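Local coordinates for ABC transporter substrate binding protein (Ribose) (Agrobacterium vitis, PDB 4WUT), which probably captures a sugar for import by an ABC transporter and here holds beta-D-fucopyranose in the cleft between its two lobes, at residues I113-S118 with A163-G168; A127-D132 with K289-G294; I29-N34 with A89-D94. All coordinates share one frame; numbering follows the deposited sequence.

Interaction 1 of 3, residues I113-S118 with A163-G168; sequences IDSMLS and AGSEIG. With FCB (beta-D-fucopyranose), chain E.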
loop_
_atom_site.group_PDB
_atom_site.type_symbol
_atom_site.label_atom_id
_atom_site.label_comp_id
_atom_site.label_asym_id
_atom_site.label_seq_id
_atom_site.Cartn_x
_atom_site.Cartn_y
_atom_site.Cartn_z
ATOM N N ILE A 113 -6.742 1.076 8.249
ATOM C CA ILE A 113 -6.028 0.058 7.494
ATOM C C ILE A 113 -4.982 0.666 6.573
ATOM O O ILE A 113 -5.122 1.821 6.128
ATOM C CB ILE A 113 -6.979 -0.846 6.695
ATOM C CG1 ILE A 113 -7.897 -0.000 5.810
ATOM C CG2 ILE A 113 -7.764 -1.752 7.632
ATOM C CD1 ILE A 113 -8.566 -0.791 4.713
ATOM N N ASP A 114 -3.907 -0.093 6.373
ATOM C CA ASP A 114 -2.930 0.122 5.305
ATOM C C ASP A 114 -1.938 1.253 5.537
ATOM O O ASP A 114 -0.723 1.056 5.440
ATOM C CB ASP A 114 -3.614 0.329 3.955
ATOM C CG ASP A 114 -2.629 0.658 2.879
ATOM O OD1 ASP A 114 -1.915 -0.268 2.423
ATOM O OD2 ASP A 114 -2.512 1.852 2.491
ATOM N N SER A 115 -2.453 2.444 5.829
ATOM C CA SER A 115 -1.639 3.649 5.895
ATOM C C SER A 115 -1.885 4.311 7.238
ATOM O O SER A 115 -3.027 4.549 7.629
ATOM C CB SER A 115 -2.038 4.616 4.788
ATOM O OG SER A 115 -1.481 4.230 3.562
HETATM N N MSE A 116 -0.810 4.584 7.959
HETATM C CA MSE A 116 -0.910 5.146 9.291
HETATM C C MSE A 116 -1.526 6.537 9.343
HETATM O O MSE A 116 -1.519 7.300 8.358
HETATM C CB MSE A 116 0.485 5.217 9.935
HETATM C CG MSE A 116 1.518 5.903 9.100
HETATM SE SE MSE A 116 3.121 6.411 10.114
HETATM C CE MSE A 116 2.365 7.795 11.285
ATOM N N LEU A 117 -2.069 6.830 10.515
ATOM C CA LEU A 117 -2.348 8.202 10.928
ATOM C C LEU A 117 -1.251 8.700 11.848
ATOM O O LEU A 117 -0.553 7.911 12.487
ATOM C CB LEU A 117 -3.655 8.281 11.703
ATOM C CG LEU A 117 -4.967 8.219 10.940
ATOM C CD1 LEU A 117 -6.136 8.392 11.897
ATOM C CD2 LEU A 117 -5.035 9.276 9.814
ATOM N N SER A 118 -1.127 10.012 11.957
ATOM C CA SER A 118 -0.208 10.640 12.878
ATOM C C SER A 118 -0.390 10.144 14.314
ATOM O O SER A 118 -1.482 9.736 14.706
ATOM C CB SER A 118 -0.468 12.144 12.842
ATOM O OG SER A 118 0.268 12.816 13.833
ATOM N N ALA A 163 2.449 9.844 2.400
ATOM C CA ALA A 163 1.295 9.034 2.678
ATOM C C ALA A 163 1.736 7.978 3.732
ATOM O O ALA A 163 2.912 7.620 3.811
ATOM C CB ALA A 163 0.747 8.412 1.414
ATOM N N GLY A 164 0.832 7.557 4.590
ATOM C CA GLY A 164 1.208 6.767 5.735
ATOM C C GLY A 164 2.035 5.550 5.397
ATOM O O GLY A 164 3.082 5.335 6.008
ATOM N N SER A 165 1.583 4.744 4.448
ATOM C CA SER A 165 2.358 3.531 4.099
ATOM C C SER A 165 3.703 3.897 3.447
ATOM O O SER A 165 4.702 3.179 3.593
ATOM C CB SER A 165 1.549 2.645 3.175
ATOM O OG SER A 165 1.187 3.354 2.001
ATOM N N GLU A 166 3.736 5.030 2.763
ATOM C CA GLU A 166 4.904 5.445 1.998
ATOM C C GLU A 166 6.075 5.818 2.912
ATOM O O GLU A 166 7.223 5.533 2.595
ATOM C CB GLU A 166 4.548 6.652 1.120
ATOM C CG GLU A 166 5.550 6.970 0.032
ATOM C CD GLU A 166 6.642 7.965 0.436
ATOM O OE1 GLU A 166 6.485 8.661 1.469
ATOM O OE2 GLU A 166 7.662 8.058 -0.293
ATOM N N ILE A 167 5.790 6.494 4.019
ATOM C CA ILE A 167 6.842 6.955 4.935
ATOM C C ILE A 167 7.738 5.810 5.406
ATOM O O ILE A 167 8.965 5.861 5.283
ATOM C CB ILE A 167 6.233 7.579 6.194
ATOM C CG1 ILE A 167 5.381 8.798 5.844
ATOM C CG2 ILE A 167 7.337 7.949 7.190
ATOM C CD1 ILE A 167 4.559 9.323 7.025
ATOM N N GLY A 168 7.110 4.776 5.961
ATOM C CA GLY A 168 7.840 3.648 6.487
ATOM C C GLY A 168 8.442 2.806 5.385
ATOM O O GLY A 168 9.562 2.341 5.502
HETATM C C1 FCB E . -0.393 -0.247 -1.779
HETATM C C2 FCB E . -0.305 0.766 -0.646
HETATM C C3 FCB E . -1.506 1.533 -0.528
HETATM C C4 FCB E . -1.888 2.170 -1.891
HETATM C C5 FCB E . -1.895 0.994 -2.906
HETATM C C6 FCB E . -2.264 1.458 -4.345
HETATM O O1 FCB E . 0.870 -0.673 -1.987
HETATM O O2 FCB E . -0.111 -0.005 0.572
HETATM O O3 FCB E . -1.247 2.557 0.467
HETATM O O4 FCB E . -0.964 3.224 -2.260
HETATM O O5 FCB E . -0.656 0.440 -2.994
#
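Ser-115 and Ser-165 form the polar centre of this contact. The backbone N of Ser-165, in the first turn of helix 164-180, donates to Ser-115 OG over 3.2 Å with a bent N-H...O angle of 145°. A small hydroxyl suits this place because it can accept from that amide and from Lys-31 NZ and still give its own proton away: Ser-115 OG donates to Asp-114 OD2 over 2.8 Å, arriving from above the carboxylate plane, about 42° out of it. The two serine hydroxyls also approach each other, but that bond is weak and its proton is not settled. Tyr-159 OH is a further partner of Ser-165 OG.

The sugar draws on both segments. Asp-114 meets it with two prongs, OD1 accepting from FCB O2 at 2.6 Å and OD2 from FCB O3 at a very short 2.5 Å, while Ser-165 OG lies 3.0 Å from the same FCB O3. In the two-lobed periplasmic binding protein fold, the loop after strand 110-113 belongs to the N-terminal lobe and helix 164-180 to the other, so the contact joins the two lobes beside the bound sugar, consistent with a closed, sugar-bound form.

Apolar packing continues away from the pocket. Gly-164, lacking a side chain, lets the backbone of Ser-115 and Met-116 settle against the helix start. Met-116, a selenomethionine, has CG placed between its own N and carbonyl carbon (chi1 52°), which lays this atom over Gly-164 CA at a tight 3.5 Å. Further along the side chain, SE reaches Ile-167 CD1 more loosely, at 4.5 Å.

Interaction 2 of 3, residues A127-D132 with K289-G294; sequences AFLATD and KFIDTG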
loop_
_atom_site.group_PDB
_atom_site.type_symbol
_atom_site.label_atom_id
_atom_site.label_comp_id
_atom_site.label_asym_id
_atom_site.label_seq_id
_atom_site.Cartn_x
_atom_site.Cartn_y
_atom_site.Cartn_z
ATOM N N ALA A 127 -8.081 0.371 16.242
ATOM C CA ALA A 127 -7.132 -0.604 15.734
ATOM C C ALA A 127 -6.510 -0.096 14.439
ATOM O O ALA A 127 -7.074 0.743 13.761
ATOM C CB ALA A 127 -7.806 -1.971 15.529
ATOM N N PHE A 128 -5.326 -0.633 14.152
ATOM C CA PHE A 128 -4.581 -0.329 12.946
ATOM C C PHE A 128 -4.038 -1.627 12.375
ATOM O O PHE A 128 -3.216 -2.294 13.021
ATOM C CB PHE A 128 -3.433 0.637 13.271
ATOM C CG PHE A 128 -2.545 0.954 12.101
ATOM C CD1 PHE A 128 -3.067 1.324 10.887
ATOM C CD2 PHE A 128 -1.172 0.909 12.244
ATOM C CE1 PHE A 128 -2.236 1.620 9.820
ATOM C CE2 PHE A 128 -0.333 1.196 11.183
ATOM C CZ PHE A 128 -0.858 1.558 9.976
ATOM N N LEU A 129 -4.528 -1.967 11.176
ATOM C CA LEU A 129 -4.147 -3.200 10.483
ATOM C C LEU A 129 -3.372 -2.838 9.236
ATOM O O LEU A 129 -3.888 -2.135 8.371
ATOM C CB LEU A 129 -5.385 -3.986 10.039
ATOM C CG LEU A 129 -6.349 -4.579 11.057
ATOM C CD1 LEU A 129 -7.185 -3.510 11.720
ATOM C CD2 LEU A 129 -7.250 -5.598 10.382
ATOM N N ALA A 130 -2.144 -3.296 9.129
ATOM C CA ALA A 130 -1.291 -2.893 8.024
ATOM C C ALA A 130 -0.048 -3.756 7.941
ATOM O O ALA A 130 0.333 -4.458 8.899
ATOM C CB ALA A 130 -0.888 -1.409 8.175
ATOM N N THR A 131 0.588 -3.704 6.783
ATOM C CA THR A 131 1.961 -4.177 6.638
ATOM C C THR A 131 2.880 -3.451 7.629
ATOM O O THR A 131 2.691 -2.272 7.905
ATOM C CB THR A 131 2.460 -3.918 5.213
ATOM O OG1 THR A 131 1.602 -4.588 4.295
ATOM C CG2 THR A 131 3.899 -4.373 4.997
ATOM N N ASP A 132 3.855 -4.146 8.193
ATOM C CA ASP A 132 4.962 -3.464 8.831
ATOM C C ASP A 132 5.820 -2.861 7.736
ATOM O O ASP A 132 6.735 -3.497 7.200
ATOM C CB ASP A 132 5.771 -4.450 9.676
ATOM C CG ASP A 132 6.976 -3.821 10.331
ATOM O OD1 ASP A 132 7.392 -2.711 9.944
ATOM O OD2 ASP A 132 7.541 -4.455 11.249
ATOM N N LYS A 289 -4.974 -3.906 19.166
ATOM C CA LYS A 289 -4.896 -2.568 18.572
ATOM C C LYS A 289 -3.955 -2.483 17.377
ATOM O O LYS A 289 -4.198 -1.716 16.455
ATOM C CB LYS A 289 -4.510 -1.525 19.626
ATOM C CG LYS A 289 -4.668 -0.110 19.098
ATOM C CD LYS A 289 -4.571 0.931 20.205
ATOM C CE LYS A 289 -5.390 2.177 19.897
ATOM N NZ LYS A 289 -5.140 2.636 18.545
ATOM N N PHE A 290 -2.896 -3.276 17.361
ATOM C CA PHE A 290 -1.953 -3.228 16.267
ATOM C C PHE A 290 -1.836 -4.610 15.665
ATOM O O PHE A 290 -1.447 -5.557 16.329
ATOM C CB PHE A 290 -0.617 -2.657 16.735
ATOM C CG PHE A 290 -0.721 -1.221 17.196
ATOM C CD1 PHE A 290 -0.946 -0.207 16.274
ATOM C CD2 PHE A 290 -0.622 -0.889 18.526
ATOM C CE1 PHE A 290 -1.053 1.117 16.670
ATOM C CE2 PHE A 290 -0.735 0.442 18.932
ATOM C CZ PHE A 290 -0.953 1.441 17.994
ATOM N N ILE A 291 -2.241 -4.704 14.409
ATOM C CA ILE A 291 -2.322 -5.961 13.698
ATOM C C ILE A 291 -1.434 -5.877 12.452
ATOM O O ILE A 291 -1.585 -4.995 11.594
ATOM C CB ILE A 291 -3.808 -6.288 13.352
ATOM C CG1 ILE A 291 -4.661 -6.355 14.637
ATOM C CG2 ILE A 291 -3.900 -7.551 12.519
ATOM C CD1 ILE A 291 -6.159 -6.259 14.414
ATOM N N ASP A 292 -0.478 -6.792 12.378
ATOM C CA ASP A 292 0.454 -6.902 11.260
ATOM C C ASP A 292 -0.164 -7.896 10.296
ATOM O O ASP A 292 -0.321 -9.079 10.634
ATOM C CB ASP A 292 1.788 -7.444 11.796
ATOM C CG ASP A 292 2.831 -7.693 10.711
ATOM O OD1 ASP A 292 2.512 -7.588 9.511
ATOM O OD2 ASP A 292 3.988 -8.041 11.072
ATOM N N THR A 293 -0.499 -7.431 9.102
ATOM C CA THR A 293 -1.218 -8.240 8.116
ATOM C C THR A 293 -0.272 -9.019 7.200
ATOM O O THR A 293 -0.718 -9.735 6.306
ATOM C CB THR A 293 -2.214 -7.390 7.298
ATOM O OG1 THR A 293 -1.605 -6.144 6.933
ATOM C CG2 THR A 293 -3.474 -7.085 8.124
ATOM N N GLY A 294 1.031 -8.880 7.438
ATOM C CA GLY A 294 2.029 -9.779 6.886
ATOM C C GLY A 294 2.540 -9.396 5.511
ATOM O O GLY A 294 1.965 -8.565 4.848
HETATM O O HOH W 1 0.105 -6.693 4.851
HETATM O O HOH W 2 4.112 -7.033 7.593
#
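Parallel pairing in the central sheet of the N-terminal lobe joins Phe-128, Leu-129 and Ala-130 to Phe-290, Ile-291 and Asp-292, near where the chain probably passes to the other lobe after each strand segment, as in related two-lobed sugar-binding proteins. Phe-128 N donates to Lys-289 O (2.8 Å), Ile-291 N to Phe-128 O in a nearly straight bond of 174°, and Ala-130 N to Ile-291 O. Thr-293 N to Ala-130 O closes the regular pairing.

On one face Leu-129, its CG opposite its carbonyl carbon (chi1 -65°), lies side by side with Ile-291, Leu-129 CG against Ile-291 CD1 at 3.8 Å, branched residues well suited to this buried layer, which helix 267-282 adjoins. On the other, Phe-290 CD1 meets Phe-128 CB at 4.0 Å and sits at the edge of the Phe-128 ring.

Toward the C-terminal ends of the two segments the contact turns polar. One water bridges Thr-131 OG1, Thr-293 OG1 and Gly-294 O, and Gln-265 OE1 also bonds Thr-131 OG1. Asp-292 OD1 accepts from Gly-294 N (2.9 Å), making an Asx turn whose glycine takes a positive phi of 88°. A second water donates to that same OD1 at 2.6 Å and accepts from Asp-132 N at 3.0 Å.

Interaction 3 of 3, residues I29-N34 with A89-D94; sequences IVKTVN and APSDPD. With FCB (beta-D-fucopyranose), chain E.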
loop_
_atom_site.group_PDB
_atom_site.type_symbol
_atom_site.label_atom_id
_atom_site.label_comp_id
_atom_site.label_asym_id
_atom_site.label_seq_id
_atom_site.Cartn_x
_atom_site.Cartn_y
_atom_site.Cartn_z
ATOM N N ILE A 29 -13.847 3.401 3.563
ATOM C CA ILE A 29 -13.353 4.542 2.810
ATOM C C ILE A 29 -11.875 4.345 2.507
ATOM O O ILE A 29 -11.031 4.265 3.422
ATOM C CB ILE A 29 -13.594 5.872 3.580
ATOM C CG1 ILE A 29 -15.089 6.096 3.785
ATOM C CG2 ILE A 29 -12.947 7.057 2.828
ATOM C CD1 ILE A 29 -15.426 7.242 4.734
ATOM N N VAL A 30 -11.557 4.225 1.223
ATOM C CA VAL A 30 -10.202 3.932 0.803
ATOM C C VAL A 30 -9.629 5.048 -0.055
ATOM O O VAL A 30 -10.316 6.035 -0.321
ATOM C CB VAL A 30 -10.117 2.577 0.059
ATOM C CG1 VAL A 30 -10.499 1.423 1.007
ATOM C CG2 VAL A 30 -10.969 2.567 -1.182
ATOM N N LYS A 31 -8.367 4.934 -0.476
ATOM C CA LYS A 31 -7.723 6.055 -1.136
ATOM C C LYS A 31 -8.224 6.324 -2.554
ATOM O O LYS A 31 -8.163 7.443 -3.018
ATOM C CB LYS A 31 -6.213 5.887 -1.185
ATOM C CG LYS A 31 -5.524 5.724 0.184
ATOM C CD LYS A 31 -4.019 5.659 -0.009
ATOM C CE LYS A 31 -3.254 5.266 1.245
ATOM N NZ LYS A 31 -1.806 5.234 0.948
ATOM N N THR A 32 -8.674 5.263 -3.228
ATOM C CA THR A 32 -9.296 5.382 -4.538
ATOM C C THR A 32 -9.991 4.062 -4.811
ATOM O O THR A 32 -9.598 3.030 -4.280
ATOM C CB THR A 32 -8.284 5.659 -5.661
ATOM O OG1 THR A 32 -8.992 5.839 -6.893
ATOM C CG2 THR A 32 -7.267 4.520 -5.813
ATOM N N VAL A 33 -11.057 4.083 -5.598
ATOM C CA VAL A 33 -11.731 2.832 -5.940
ATOM C C VAL A 33 -11.135 2.256 -7.225
ATOM O O VAL A 33 -11.252 1.054 -7.497
ATOM C CB VAL A 33 -13.245 3.031 -6.095
ATOM C CG1 VAL A 33 -13.881 3.224 -4.723
ATOM C CG2 VAL A 33 -13.537 4.213 -7.023
ATOM N N ASN A 34 -10.464 3.116 -7.986
ATOM C CA ASN A 34 -9.846 2.730 -9.248
ATOM C C ASN A 34 -8.525 2.003 -9.063
ATOM O O ASN A 34 -7.462 2.561 -9.381
ATOM C CB ASN A 34 -9.600 3.979 -10.094
ATOM C CG ASN A 34 -10.858 4.788 -10.310
ATOM O OD1 ASN A 34 -11.946 4.226 -10.480
ATOM N ND2 ASN A 34 -10.722 6.121 -10.313
ATOM N N ALA A 89 -8.691 3.832 5.121
ATOM C CA ALA A 89 -7.299 3.848 4.676
ATOM C C ALA A 89 -6.962 5.301 4.342
ATOM O O ALA A 89 -7.264 5.783 3.235
ATOM C CB ALA A 89 -7.089 2.975 3.462
ATOM N N PRO A 90 -6.382 6.020 5.298
ATOM C CA PRO A 90 -6.268 7.476 5.134
ATOM C C PRO A 90 -5.249 7.837 4.080
ATOM O O PRO A 90 -4.142 7.295 4.080
ATOM C CB PRO A 90 -5.807 7.962 6.512
ATOM C CG PRO A 90 -5.157 6.784 7.110
ATOM C CD PRO A 90 -5.919 5.588 6.627
ATOM N N SER A 91 -5.600 8.775 3.194
ATOM C CA SER A 91 -4.710 9.170 2.113
ATOM C C SER A 91 -3.560 10.070 2.585
ATOM O O SER A 91 -2.583 10.264 1.847
ATOM C CB SER A 91 -5.497 9.850 1.010
ATOM O OG SER A 91 -6.434 8.931 0.475
ATOM N N ASP A 92 -3.686 10.599 3.798
ATOM C CA ASP A 92 -2.648 11.430 4.406
ATOM C C ASP A 92 -2.700 11.221 5.921
ATOM O O ASP A 92 -3.796 11.102 6.477
ATOM C CB ASP A 92 -2.850 12.917 4.083
ATOM C CG ASP A 92 -1.667 13.768 4.541
ATOM O OD1 ASP A 92 -0.679 13.805 3.782
ATOM O OD2 ASP A 92 -1.708 14.362 5.656
ATOM N N PRO A 93 -1.535 11.128 6.597
ATOM C CA PRO A 93 -1.585 10.828 8.024
ATOM C C PRO A 93 -1.982 11.998 8.909
ATOM O O PRO A 93 -2.366 11.771 10.049
ATOM C CB PRO A 93 -0.153 10.364 8.332
ATOM C CG PRO A 93 0.698 10.954 7.288
ATOM C CD PRO A 93 -0.165 11.070 6.058
ATOM N N ASP A 94 -1.917 13.200 8.370
ATOM C CA ASP A 94 -2.252 14.404 9.112
ATOM C C ASP A 94 -3.591 15.024 8.700
ATOM O O ASP A 94 -4.394 15.414 9.560
ATOM C CB ASP A 94 -1.116 15.412 8.956
ATOM C CG ASP A 94 0.178 14.908 9.546
ATOM O OD1 ASP A 94 0.232 14.764 10.781
ATOM O OD2 ASP A 94 1.136 14.650 8.778
HETATM C C1 FCB E . -0.393 -0.247 -1.779
HETATM C C2 FCB E . -0.305 0.766 -0.646
HETATM C C3 FCB E . -1.506 1.533 -0.528
HETATM C C4 FCB E . -1.888 2.170 -1.891
HETATM C C5 FCB E . -1.895 0.994 -2.906
HETATM C C6 FCB E . -2.264 1.458 -4.345
HETATM O O1 FCB E . 0.870 -0.673 -1.987
HETATM O O2 FCB E . -0.111 -0.005 0.572
HETATM O O3 FCB E . -1.247 2.557 0.467
HETATM O O4 FCB E . -0.964 3.224 -2.260
HETATM O O5 FCB E . -0.656 0.440 -2.994
HETATM O O HOH W 3 -7.850 9.891 -1.626
#
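The backbones of Ile-29 and Ala-89 meet through a nearly straight hydrogen bond, Ala-89 N giving to Ile-29 O over 2.9 Å at 167°, which carries the pairing of parallel strands 25-29 and 85-88 just past the end of the second. In this alternating beta-alpha fold, ligand-binding loops gather at the C-terminal ends of the strands, and both segments are such loops. Gln-71 of helix 68-80 fastens the pair: its NE2 bonds to Val-30 O and Ala-89 O while its OE1 accepts from Ser-91 N.

Lys-31 carries the side-chain contact. With CG opposite the carbonyl carbon (chi1 -58°) and every later bond extended, its chain runs past Ala-89, Pro-90 and Ser-91 to the sugar, a span for which a long, unbranched lysine is well matched. Its methylene groups pass carbonyls and a hydroxyl: CG lies 3.3 Å from Ser-91 OG and 3.5 Å from Ala-89 O, and CE comes within 3.6 Å of Pro-90 O. At the tip, NZ donates to FCB O3 over 2.8 Å and is also bonded to Ser-115 OG, so the ammonium group has more than one anchor in a buried place. Its ion pair with Asp-114 is long and weak.

The small methyl of Ala-89 points toward segment 29-34, lying loosely beside Val-30 CG1, and Trp-38 of helix 36-49 touches Val-30, Lys-31 and Ala-89 alike. Away from the sugar, one water lies between the two loops, 2.8 Å from Lys-31 O, to which it probably donates, and hydrogen-bonded to Ser-91 OG at 2.7 Å.

How the interactions relate
Interactions 1 and 3 have centres about 10 Å apart and share the bound sugar; the centre of interaction 2 lies about 11 Å from that of interaction 1 and 16 Å from that of interaction 3. Strands 25-29, 85-88, 110-113, 127-130 and 290-298 follow one another across the sheet, so interaction 1 stands between the others. Asp-114 N probably bonds to Leu-129 O, and Ser-118 N to Pro-93 O, tying the 113-118 loop to both neighbouring contacts. Along the chain interaction 3 closes first, whereas the segments of interactions 1 and 2 alternate. Pocket loops and the probable lobe crossings are thus set on one sheet, from which interaction 1 reaches the second lobe.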